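Local coordinates for protein pectate lyase (Pectobacterium carotovorum, PDB 4U49) that cleaves polygalacturonate by calcium-dependent beta-elimination, leaving unsaturated oligogalacturonides, and probably also acts on highly methylated pectins, at residues A[253-258]-A[323-328]; A[30-35]-A[245-250]; A[90-93]-A[99-102]. One frame throughout, in Å; residues are numbered along the deposited sequence.

Interaction 1 of 3, residues A[253-258]-A[323-328]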
ATOM      1  N   LEU A 253       6.354   7.860  -1.908  1.00 19.45           N
ATOM      2  CA  LEU A 253       5.735   6.801  -1.126  1.00 17.81           C
ATOM      3  C   LEU A 253       5.764   7.177   0.350  1.00 17.47           C
ATOM      4  O   LEU A 253       4.765   7.044   1.054  1.00 17.83           O
ATOM      5  CB  LEU A 253       6.438   5.459  -1.340  1.00 20.39           C
ATOM      6  CG  LEU A 253       5.917   4.314  -0.462  1.00 18.12           C
ATOM      7  CD1 LEU A 253       4.537   3.853  -0.917  1.00 18.38           C
ATOM      8  CD2 LEU A 253       6.887   3.148  -0.437  1.00 13.44           C
ATOM      9  N   TRP A 254       6.911   7.676   0.801  1.00 15.87           N
ATOM     10  CA  TRP A 254       7.167   7.828   2.226  1.00 16.64           C
ATOM     11  C   TRP A 254       8.344   8.769   2.476  1.00 15.53           C
ATOM     12  O   TRP A 254       9.410   8.616   1.879  1.00 15.84           O
ATOM     13  CB  TRP A 254       7.433   6.449   2.839  1.00 16.47           C
ATOM     14  CG  TRP A 254       7.518   6.394   4.334  1.00 17.82           C
ATOM     15  CD1 TRP A 254       6.502   6.117   5.203  1.00 19.01           C
ATOM     16  CD2 TRP A 254       8.691   6.579   5.133  1.00 16.46           C
ATOM     17  NE1 TRP A 254       6.968   6.134   6.495  1.00 21.48           N
ATOM     18  CE2 TRP A 254       8.309   6.416   6.479  1.00 17.01           C
ATOM     19  CE3 TRP A 254      10.026   6.875   4.841  1.00 14.78           C
ATOM     20  CZ2 TRP A 254       9.214   6.536   7.531  1.00 15.89           C
ATOM     21  CZ3 TRP A 254      10.922   6.997   5.887  1.00 16.77           C
ATOM     22  CH2 TRP A 254      10.513   6.826   7.215  1.00 18.04           C
ATOM     23  N   ARG A 255       8.145   9.748   3.350  1.00 14.89           N
ATOM     24  CA  ARG A 255       9.224  10.655   3.737  1.00 16.59           C
ATOM     25  C   ARG A 255       9.068  11.080   5.190  1.00 14.98           C
ATOM     26  O   ARG A 255       8.074  11.707   5.561  1.00 18.19           O
ATOM     27  CB  ARG A 255       9.257  11.888   2.825  1.00 19.31           C
ATOM     28  CG  ARG A 255      10.034  13.085   3.379  1.00 22.65           C
ATOM     29  CD  ARG A 255      11.545  12.944   3.216  1.00 21.28           C
ATOM     30  NE  ARG A 255      12.227  14.236   3.340  1.00 24.45           N
ATOM     31  CZ  ARG A 255      12.986  14.601   4.371  1.00 25.35           C
ATOM     32  NH1 ARG A 255      13.560  15.799   4.383  1.00 27.60           N
ATOM     33  NH2 ARG A 255      13.181  13.770   5.387  1.00 21.93           N
ATOM     34  N   SER A 256      10.041  10.709   6.014  1.00 16.48           N
ATOM     35  CA  SER A 256      10.112  11.199   7.381  1.00 14.65           C
ATOM     36  C   SER A 256      10.266  12.710   7.338  1.00 15.86           C
ATOM     37  O   SER A 256      11.108  13.230   6.604  1.00 16.26           O
ATOM     38  CB  SER A 256      11.276  10.556   8.131  1.00 15.36           C
ATOM     39  OG  SER A 256      11.423  11.096   9.435  1.00 16.17           O
ATOM     40  N   CYS A 257       9.441  13.413   8.105  1.00 15.16           N
ATOM     41  CA  CYS A 257       9.391  14.867   8.012  1.00 16.93           C
ATOM     42  C   CYS A 257      10.746  15.513   8.286  1.00 17.29           C
ATOM     43  O   CYS A 257      11.383  15.240   9.302  1.00 13.82           O
ATOM     44  CB  CYS A 257       8.352  15.434   8.972  1.00 17.83           C
ATOM     45  SG  CYS A 257       8.159  17.203   8.755  1.00 17.70           S
ATOM     46  N   GLY A 258      11.178  16.371   7.370  1.00 17.66           N
ATOM     47  CA  GLY A 258      12.495  16.970   7.457  1.00 16.99           C
ATOM     48  C   GLY A 258      12.566  18.212   8.323  1.00 16.82           C
ATOM     49  O   GLY A 258      13.637  18.567   8.818  1.00 19.29           O
ATOM     50  N   GLY A 323      16.184  26.478   9.841  1.00 36.46           N
ATOM     51  CA  GLY A 323      16.775  26.224   8.542  1.00 32.44           C
ATOM     52  C   GLY A 323      15.947  25.259   7.722  1.00 36.87           C
ATOM     53  O   GLY A 323      14.806  24.951   8.069  1.00 38.07           O
ATOM     54  N   LYS A 324      16.519  24.784   6.625  1.00 25.84           N
ATOM     55  CA  LYS A 324      15.846  23.794   5.802  1.00 25.41           C
ATOM     56  C   LYS A 324      16.461  22.422   6.037  1.00 22.67           C
ATOM     57  O   LYS A 324      17.555  22.303   6.595  1.00 18.74           O
ATOM     58  CB  LYS A 324      15.925  24.167   4.319  1.00 30.48           C
ATOM     59  CG  LYS A 324      17.338  24.329   3.782  1.00 32.29           C
ATOM     60  CD  LYS A 324      17.335  24.716   2.308  1.00 30.71           C
ATOM     61  CE  LYS A 324      16.674  26.068   2.087  1.00 33.31           C
ATOM     62  NZ  LYS A 324      16.772  26.508   0.667  1.00 27.65           N
ATOM     63  N   SER A 325      15.743  21.386   5.624  1.00 27.10           N
ATOM     64  CA  SER A 325      16.283  20.037   5.653  1.00 20.95           C
ATOM     65  C   SER A 325      17.038  19.783   4.359  1.00 21.65           C
ATOM     66  O   SER A 325      16.433  19.669   3.295  1.00 23.27           O
ATOM     67  CB  SER A 325      15.171  19.005   5.838  1.00 19.80           C
ATOM     68  OG  SER A 325      15.681  17.690   5.706  1.00 20.79           O
ATOM     69  N   ASP A 326      18.360  19.701   4.447  1.00 17.58           N
ATOM     70  CA  ASP A 326      19.174  19.468   3.264  1.00 13.76           C
ATOM     71  C   ASP A 326      19.094  18.012   2.821  1.00 15.95           C
ATOM     72  O   ASP A 326      18.983  17.107   3.647  1.00 14.77           O
ATOM     73  CB  ASP A 326      20.629  19.853   3.527  1.00 15.41           C
ATOM     74  CG  ASP A 326      20.781  21.299   3.931  1.00 16.95           C
ATOM     75  OD1 ASP A 326      20.218  22.172   3.238  1.00 17.57           O
ATOM     76  OD2 ASP A 326      21.454  21.559   4.948  1.00 16.83           O
ATOM     77  N   LYS A 327      19.148  17.796   1.513  1.00 15.07           N
ATOM     78  CA  LYS A 327      19.186  16.445   0.961  1.00 18.17           C
ATOM     79  C   LYS A 327      20.627  16.007   0.715  1.00 17.59           C
ATOM     80  O   LYS A 327      21.385  16.716   0.057  1.00 21.00           O
ATOM     81  CB  LYS A 327      18.391  16.366  -0.344  1.00 17.40           C
ATOM     82  CG  LYS A 327      18.488  15.006  -1.025  1.00 16.70           C
ATOM     83  CD  LYS A 327      18.003  15.055  -2.466  1.00 24.21           C
ATOM     84  CE  LYS A 327      16.497  15.217  -2.547  1.00 27.88           C
ATOM     85  NZ  LYS A 327      16.030  15.160  -3.963  1.00 31.37           N
ATOM     86  N   TYR A 328      21.004  14.847   1.246  1.00 17.39           N
ATOM     87  CA  TYR A 328      22.343  14.311   1.009  1.00 18.21           C
ATOM     88  C   TYR A 328      22.408  13.543  -0.303  1.00 17.52           C
ATOM     89  O   TYR A 328      23.467  13.451  -0.922  1.00 17.49           O
ATOM     90  CB  TYR A 328      22.789  13.393   2.151  1.00 14.90           C
ATOM     91  CG  TYR A 328      23.009  14.072   3.484  1.00 16.12           C
ATOM     92  CD1 TYR A 328      22.248  13.723   4.591  1.00 15.11           C
ATOM     93  CD2 TYR A 328      23.986  15.054   3.642  1.00 15.11           C
ATOM     94  CE1 TYR A 328      22.445  14.327   5.814  1.00 14.62           C
ATOM     95  CE2 TYR A 328      24.191  15.666   4.870  1.00 19.07           C
ATOM     96  CZ  TYR A 328      23.417  15.294   5.951  1.00 16.88           C
ATOM     97  OH  TYR A 328      23.598  15.888   7.179  1.00 19.09           O
TER
HETATM   98  O   HOH W   1      14.155  18.604   2.511  1.00 30.38           O
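Ser-325 makes the contact with Arg-255 and Gly-258. Its CB lies 3.4 Å from Gly-258 O, beside the turn that follows strand 252-255. The hydroxyl is swung anti to the backbone N (chi1 173°) and faces the arginine, whose NH1 donates to Ser-325 OG at 3.1 Å. The acceptor sits nearly in the guanidinium plane, but the N-H is bent well off line, at 139°. Ser-325 OG is hydrogen-bonded also to Asn-316 O, so the hydroxyl links two parts of the chain.

To get there the arginine bends at chi2 and extends across the sheet from one outermost strand, 252-255, toward the other, 327-330; its NH2 is bonded to Asn-287, and it forms a cation-pi contact with Phe-315. This lies on the parallel beta-helix of the lyase, where strands 252-255, 282-287 and 312-315 stack in parallel as successive rungs and 327-330 closes the edge in the antiparallel sense. Gly-258 N lies over one guanidinium face, 3.5 Å above the plane and shifted toward its rim.

Past the hydroxyl, Ser-325 O accepts a bond from a water at 2.6 Å; this water also takes a weak bond from Arg-255 NH1 at 3.4 Å, a second link beside the direct one. Beyond Ser-325 the chain enters strand 327-330.

Interaction 2 of 3, residues A[30-35]-A[245-250]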
ATOM      1  N   LYS A  30      -9.754  -2.304 -12.448  1.00 17.04           N
ATOM      2  CA  LYS A  30      -9.419  -2.153 -13.858  1.00 19.16           C
ATOM      3  C   LYS A  30      -9.194  -0.672 -14.135  1.00 22.51           C
ATOM      4  O   LYS A  30     -10.141   0.114 -14.175  1.00 23.00           O
ATOM      5  CB  LYS A  30     -10.521  -2.729 -14.751  1.00 20.21           C
ATOM      6  CG  LYS A  30     -10.168  -2.770 -16.232  1.00 18.68           C
ATOM      7  CD  LYS A  30     -11.202  -3.547 -17.032  1.00 22.44           C
ATOM      8  CE  LYS A  30     -10.939  -3.421 -18.525  1.00 25.76           C
ATOM      9  NZ  LYS A  30     -11.870  -4.266 -19.324  1.00 20.85           N
ATOM     10  N   LYS A  31      -7.932  -0.302 -14.313  1.00 28.38           N
ATOM     11  CA  LYS A  31      -7.525   1.097 -14.309  1.00 28.65           C
ATOM     12  C   LYS A  31      -6.122   1.241 -14.886  1.00 26.34           C
ATOM     13  O   LYS A  31      -5.313   0.319 -14.785  1.00 29.52           O
ATOM     14  CB  LYS A  31      -7.571   1.651 -12.882  1.00 26.57           C
ATOM     15  CG  LYS A  31      -7.343   3.148 -12.755  1.00 25.94           C
ATOM     16  CD  LYS A  31      -8.589   3.929 -13.113  1.00 32.19           C
ATOM     17  CE  LYS A  31      -8.886   4.990 -12.065  1.00 31.69           C
ATOM     18  NZ  LYS A  31      -9.102   4.383 -10.720  1.00 33.92           N
ATOM     19  N   ASP A  32      -5.847   2.396 -15.492  1.00 30.42           N
ATOM     20  CA  ASP A  32      -4.525   2.714 -16.028  1.00 32.35           C
ATOM     21  C   ASP A  32      -4.025   1.660 -17.021  1.00 30.76           C
ATOM     22  O   ASP A  32      -2.854   1.281 -16.995  1.00 29.57           O
ATOM     23  CB  ASP A  32      -3.516   2.880 -14.885  1.00 29.13           C
ATOM     24  CG  ASP A  32      -3.942   3.937 -13.879  1.00 32.14           C
ATOM     25  OD1 ASP A  32      -3.914   3.650 -12.663  1.00 30.81           O
ATOM     26  OD2 ASP A  32      -4.300   5.057 -14.300  1.00 32.15           O
ATOM     27  N   ASN A  33      -4.928   1.195 -17.885  1.00 33.12           N
ATOM     28  CA  ASN A  33      -4.612   0.217 -18.929  1.00 31.33           C
ATOM     29  C   ASN A  33      -4.068  -1.096 -18.372  1.00 32.53           C
ATOM     30  O   ASN A  33      -3.148  -1.690 -18.935  1.00 31.01           O
ATOM     31  CB  ASN A  33      -3.617   0.805 -19.930  1.00 35.16           C
ATOM     32  CG  ASN A  33      -4.064   2.147 -20.473  1.00 40.87           C
ATOM     33  OD1 ASN A  33      -3.321   3.126 -20.422  1.00 44.63           O
ATOM     34  ND2 ASN A  33      -5.287   2.199 -20.988  1.00 41.65           N
ATOM     35  N   ALA A  34      -4.655  -1.542 -17.267  1.00 31.53           N
ATOM     36  CA  ALA A  34      -4.262  -2.789 -16.626  1.00 27.46           C
ATOM     37  C   ALA A  34      -5.386  -3.272 -15.725  1.00 21.64           C
ATOM     38  O   ALA A  34      -6.294  -2.509 -15.400  1.00 18.05           O
ATOM     39  CB  ALA A  34      -2.984  -2.600 -15.826  1.00 23.62           C
ATOM     40  N   THR A  35      -5.332  -4.539 -15.328  1.00 18.23           N
ATOM     41  CA  THR A  35      -6.260  -5.042 -14.322  1.00 18.66           C
ATOM     42  C   THR A  35      -5.479  -5.540 -13.111  1.00 18.88           C
ATOM     43  O   THR A  35      -4.672  -6.466 -13.213  1.00 19.50           O
ATOM     44  CB  THR A  35      -7.159  -6.167 -14.874  1.00 19.15           C
ATOM     45  OG1 THR A  35      -8.014  -5.635 -15.896  1.00 19.42           O
ATOM     46  CG2 THR A  35      -8.022  -6.752 -13.762  1.00 17.22           C
ATOM     47  N   THR A 245       0.628  -2.426  -4.253  1.00 16.54           N
ATOM     48  CA  THR A 245       0.900  -1.896  -5.588  1.00 14.30           C
ATOM     49  C   THR A 245       0.383  -0.475  -5.801  1.00 16.74           C
ATOM     50  O   THR A 245      -0.786  -0.179  -5.554  1.00 14.50           O
ATOM     51  CB  THR A 245       0.294  -2.808  -6.681  1.00 16.35           C
ATOM     52  OG1 THR A 245       0.916  -4.098  -6.630  1.00 17.10           O
ATOM     53  CG2 THR A 245       0.504  -2.207  -8.071  1.00 18.07           C
ATOM     54  N   LEU A 246       1.271   0.395  -6.269  1.00 13.94           N
ATOM     55  CA  LEU A 246       0.904   1.754  -6.650  1.00 14.34           C
ATOM     56  C   LEU A 246       0.654   1.820  -8.151  1.00 14.76           C
ATOM     57  O   LEU A 246       1.453   1.319  -8.939  1.00 16.86           O
ATOM     58  CB  LEU A 246       2.004   2.746  -6.262  1.00 13.82           C
ATOM     59  CG  LEU A 246       2.355   2.902  -4.781  1.00 17.12           C
ATOM     60  CD1 LEU A 246       3.468   3.932  -4.611  1.00 16.05           C
ATOM     61  CD2 LEU A 246       1.133   3.307  -3.977  1.00 15.85           C
ATOM     62  N   THR A 247      -0.456   2.432  -8.546  1.00 16.60           N
ATOM     63  CA  THR A 247      -0.737   2.629  -9.962  1.00 18.62           C
ATOM     64  C   THR A 247      -1.071   4.092 -10.241  1.00 20.13           C
ATOM     65  O   THR A 247      -1.473   4.834  -9.343  1.00 18.46           O
ATOM     66  CB  THR A 247      -1.891   1.726 -10.448  1.00 19.15           C
ATOM     67  OG1 THR A 247      -2.082   1.911 -11.857  1.00 24.50           O
ATOM     68  CG2 THR A 247      -3.180   2.054  -9.720  1.00 18.73           C
ATOM     69  N   GLY A 248      -0.894   4.501 -11.492  1.00 19.65           N
ATOM     70  CA  GLY A 248      -1.099   5.884 -11.877  1.00 22.25           C
ATOM     71  C   GLY A 248       0.170   6.702 -11.724  1.00 24.12           C
ATOM     72  O   GLY A 248       1.275   6.201 -11.932  1.00 22.79           O
ATOM     73  N   GLN A 249       0.010   7.966 -11.351  1.00 21.02           N
ATOM     74  CA  GLN A 249       1.144   8.867 -11.206  1.00 26.34           C
ATOM     75  C   GLN A 249       1.252   9.349  -9.763  1.00 20.95           C
ATOM     76  O   GLN A 249       0.343   9.999  -9.245  1.00 22.25           O
ATOM     77  CB  GLN A 249       1.017  10.050 -12.170  1.00 27.35           C
ATOM     78  CG  GLN A 249       1.026   9.664 -13.647  1.00 29.67           C
ATOM     79  CD  GLN A 249      -0.279   9.034 -14.102  1.00 34.45           C
ATOM     80  OE1 GLN A 249      -1.360   9.437 -13.669  1.00 36.66           O
ATOM     81  NE2 GLN A 249      -0.183   8.029 -14.967  1.00 36.43           N
ATOM     82  N   HIS A 250       2.367   9.017  -9.120  1.00 24.34           N
ATOM     83  CA  HIS A 250       2.552   9.289  -7.697  1.00 18.20           C
ATOM     84  C   HIS A 250       3.659  10.302  -7.421  1.00 19.64           C
ATOM     85  O   HIS A 250       4.483  10.596  -8.287  1.00 20.36           O
ATOM     86  CB  HIS A 250       2.858   7.986  -6.952  1.00 18.47           C
ATOM     87  CG  HIS A 250       1.679   7.074  -6.826  1.00 22.84           C
ATOM     88  ND1 HIS A 250       0.902   7.020  -5.689  1.00 20.10           N
ATOM     89  CD2 HIS A 250       1.139   6.187  -7.695  1.00 19.43           C
ATOM     90  CE1 HIS A 250      -0.065   6.137  -5.862  1.00 19.43           C
ATOM     91  NE2 HIS A 250       0.055   5.619  -7.071  1.00 18.39           N
TER
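The carboxylate of Asp-32 is approached by Thr-247 from the anti side of OD1, 27° out of the carboxylate plane, and Thr-247 OG1 donates to Asp-32 OD1 at 2.7 Å. The other flat group, the His-250 ring, has Leu-246 CB on one face, 3.5 Å above the plane. Its NE2 donates to Thr-247 O at 2.8 Å, the acceptor tilted 24° out of the ring plane and the donor above the carbonyl plane; a weak second bond goes to Ala-214 O. The ring thus bridges the corner at Gly-248.

With OG1 anti to the backbone N (chi1 -177°), the hydroxyl of Thr-247 extends toward the oncoming aspartate, and Thr-247 CG2 lies 3.4 Å from the same Asp-32 OD1, a van der Waals contact. That oxygen has a second grip from His-215 ND1, while Thr-247 OG1 is bonded to Tyr-36 OH, giving a small, largely buried polar network. Asp-32 and Asn-33 have left-handed backbone angles, close to a type I' turn, closed by Lys-31 N to Ala-34 O and a weak bond from Ala-34 N to Lys-31 O, with the carboxylate at its tip.

Calcium-binding Asn-216 lies close by, its ND2 bonded to Gln-249 O. The turn of the hairpin formed by strands 24-31 and 34-41 of the N-terminal domain abuts the beta-helix at the end of strand 244-247, which runs parallel between 213-216 and 274-277.

Interaction 3 of 3, residues A[90-93]-A[99-102]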
ATOM      1  N   VAL A  90      -8.246 -16.466  -7.502  1.00 13.79           N
ATOM      2  CA  VAL A  90      -6.938 -16.886  -7.007  1.00 15.19           C
ATOM      3  C   VAL A  90      -7.095 -18.148  -6.153  1.00 19.32           C
ATOM      4  O   VAL A  90      -8.018 -18.260  -5.342  1.00 19.24           O
ATOM      5  CB  VAL A  90      -6.217 -15.777  -6.194  1.00 16.16           C
ATOM      6  CG1 VAL A  90      -5.936 -14.567  -7.073  1.00 15.27           C
ATOM      7  CG2 VAL A  90      -7.025 -15.370  -4.974  1.00 21.04           C
ATOM      8  N   ASP A  91      -6.208 -19.110  -6.375  1.00 16.75           N
ATOM      9  CA  ASP A  91      -6.180 -20.335  -5.587  1.00 21.74           C
ATOM     10  C   ASP A  91      -4.953 -20.309  -4.695  1.00 23.94           C
ATOM     11  O   ASP A  91      -3.861 -19.994  -5.159  1.00 24.23           O
ATOM     12  CB  ASP A  91      -6.150 -21.580  -6.484  1.00 22.68           C
ATOM     13  CG  ASP A  91      -7.499 -21.893  -7.111  1.00 28.31           C
ATOM     14  OD1 ASP A  91      -8.409 -21.039  -7.049  1.00 29.16           O
ATOM     15  OD2 ASP A  91      -7.645 -22.999  -7.677  1.00 28.67           O
ATOM     16  N   THR A  92      -5.122 -20.623  -3.416  1.00 19.29           N
ATOM     17  CA  THR A  92      -3.969 -20.756  -2.538  1.00 20.31           C
ATOM     18  C   THR A  92      -3.724 -22.223  -2.226  1.00 26.30           C
ATOM     19  O   THR A  92      -4.662 -22.984  -1.986  1.00 26.65           O
ATOM     20  CB  THR A  92      -4.141 -19.979  -1.224  1.00 22.78           C
ATOM     21  OG1 THR A  92      -5.206 -20.559  -0.461  1.00 26.77           O
ATOM     22  CG2 THR A  92      -4.449 -18.518  -1.505  1.00 18.72           C
ATOM     23  N   VAL A  93      -2.458 -22.618  -2.247  1.00 21.71           N
ATOM     24  CA  VAL A  93      -2.082 -23.987  -1.922  1.00 23.55           C
ATOM     25  C   VAL A  93      -1.325 -23.998  -0.599  1.00 24.55           C
ATOM     26  O   VAL A  93      -0.335 -23.284  -0.436  1.00 22.24           O
ATOM     27  CB  VAL A  93      -1.227 -24.616  -3.034  1.00 22.79           C
ATOM     28  CG1 VAL A  93      -0.934 -26.076  -2.723  1.00 23.40           C
ATOM     29  CG2 VAL A  93      -1.932 -24.489  -4.376  1.00 23.19           C
ATOM     30  N   VAL A  99      -6.269 -26.946  -1.383  1.00 19.23           N
ATOM     31  CA  VAL A  99      -6.357 -25.816  -2.298  1.00 21.25           C
ATOM     32  C   VAL A  99      -7.624 -25.027  -2.023  1.00 23.12           C
ATOM     33  O   VAL A  99      -8.728 -25.571  -2.061  1.00 21.51           O
ATOM     34  CB  VAL A  99      -6.340 -26.265  -3.771  1.00 22.49           C
ATOM     35  CG1 VAL A  99      -6.364 -25.053  -4.697  1.00 22.40           C
ATOM     36  CG2 VAL A  99      -5.117 -27.126  -4.051  1.00 22.23           C
ATOM     37  N   LEU A 100      -7.454 -23.744  -1.731  1.00 19.78           N
ATOM     38  CA  LEU A 100      -8.573 -22.867  -1.419  1.00 20.59           C
ATOM     39  C   LEU A 100      -8.810 -21.881  -2.553  1.00 21.27           C
ATOM     40  O   LEU A 100      -7.914 -21.124  -2.922  1.00 20.07           O
ATOM     41  CB  LEU A 100      -8.314 -22.121  -0.109  1.00 18.07           C
ATOM     42  CG  LEU A 100      -9.275 -20.992   0.269  1.00 25.90           C
ATOM     43  CD1 LEU A 100     -10.665 -21.534   0.566  1.00 25.44           C
ATOM     44  CD2 LEU A 100      -8.731 -20.204   1.454  1.00 24.14           C
ATOM     45  N   LYS A 101     -10.018 -21.901  -3.106  1.00 21.59           N
ATOM     46  CA  LYS A 101     -10.379 -20.989  -4.184  1.00 19.01           C
ATOM     47  C   LYS A 101     -11.037 -19.729  -3.639  1.00 19.90           C
ATOM     48  O   LYS A 101     -11.877 -19.791  -2.740  1.00 18.23           O
ATOM     49  CB  LYS A 101     -11.316 -21.679  -5.178  1.00 18.72           C
ATOM     50  CG  LYS A 101     -10.756 -22.969  -5.763  1.00 25.72           C
ATOM     51  CD  LYS A 101     -11.733 -23.611  -6.737  1.00 31.82           C
ATOM     52  CE  LYS A 101     -13.024 -24.010  -6.041  1.00 33.06           C
ATOM     53  NZ  LYS A 101     -13.993 -24.628  -6.984  1.00 38.29           N
ATOM     54  N   SER A 102     -10.651 -18.582  -4.186  1.00 16.18           N
ATOM     55  CA  SER A 102     -11.272 -17.320  -3.808  1.00 17.08           C
ATOM     56  C   SER A 102     -12.667 -17.205  -4.406  1.00 16.97           C
ATOM     57  O   SER A 102     -13.092 -18.054  -5.187  1.00 15.44           O
ATOM     58  CB  SER A 102     -10.428 -16.141  -4.282  1.00 14.06           C
ATOM     59  OG  SER A 102     -10.506 -16.028  -5.695  1.00 13.57           O
TER
HETATM   60  O   HOH W   2      -7.433 -18.595  -2.515  1.00 24.06           O
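Asp-91 and Lys-101 lie side by side and point the same way from a non-hydrogen-bonded pair, so that the carboxylate runs along the lysine's aliphatic root: Asp-91 OD1 is 3.3 Å from Lys-101 CG. The charged ends do not meet, as the lysine chain leads away and leaves NZ 6.6 Å from Asp-91 OD2. On the same face Val-99 crosses Asp-91 obliquely, its CG1 3.8 Å from OD2, and lies alongside its direct partner Val-93, CG2 against CG2 at 4.1 Å.

The reverse face carries Thr-92 and Leu-100, again alongside each other. A chi1 of 66° places Thr-92 OG1 between the backbone N and the carbonyl carbon, and this hydroxyl touches Leu-100 CB at 3.5 Å. Their backbones form the hydrogen-bonded pair, N-H to C=O in both directions. A water donates to both Val-90 O and Leu-100 O, tying two carbonyls that already accept strand bonds.

At the far end Ser-102 N bonds Val-90 O, but the return bond uses a side chain: Val-90 N donates to Ser-102 OG at 2.9 Å, almost straight at 171°. Val-90 CG2 meets Ser-102 CB at 3.6 Å, and both side chains also touch Thr-24 of the facing sheet.

The strand segments run antiparallel at 158° as the two arms of a beta hairpin, 87-94 with 99-106. A three-stranded sheet facing a four-stranded one, with this hairpin at the latter's edge, matches the topology of a fibronectin type III domain, where these arms would be strands F and G.

Overall arrangement
The three contacts run from the far side of the beta-helix to the N-terminal beta-sandwich. Interaction 3 lies within the sandwich, nested in the chain loop closed by interaction 2; their centres are 25 Å apart and their nearest atoms about 10 Å. Interaction 2 joins the two domains and lies nearest the calcium site, which is empty in this chain: Gly-248 is about 6 Å from the side chain of Asn-216 and about 8 Å from that of Asp-194. Interaction 1, centred 27 Å from interaction 2, still touches it through Leu-253 CD1 and Leu-246 CD1, 3.8 Å apart, on consecutive strands. Interactions 1 and 3 are on opposite sides of the chain's centre, 43 Å between centres.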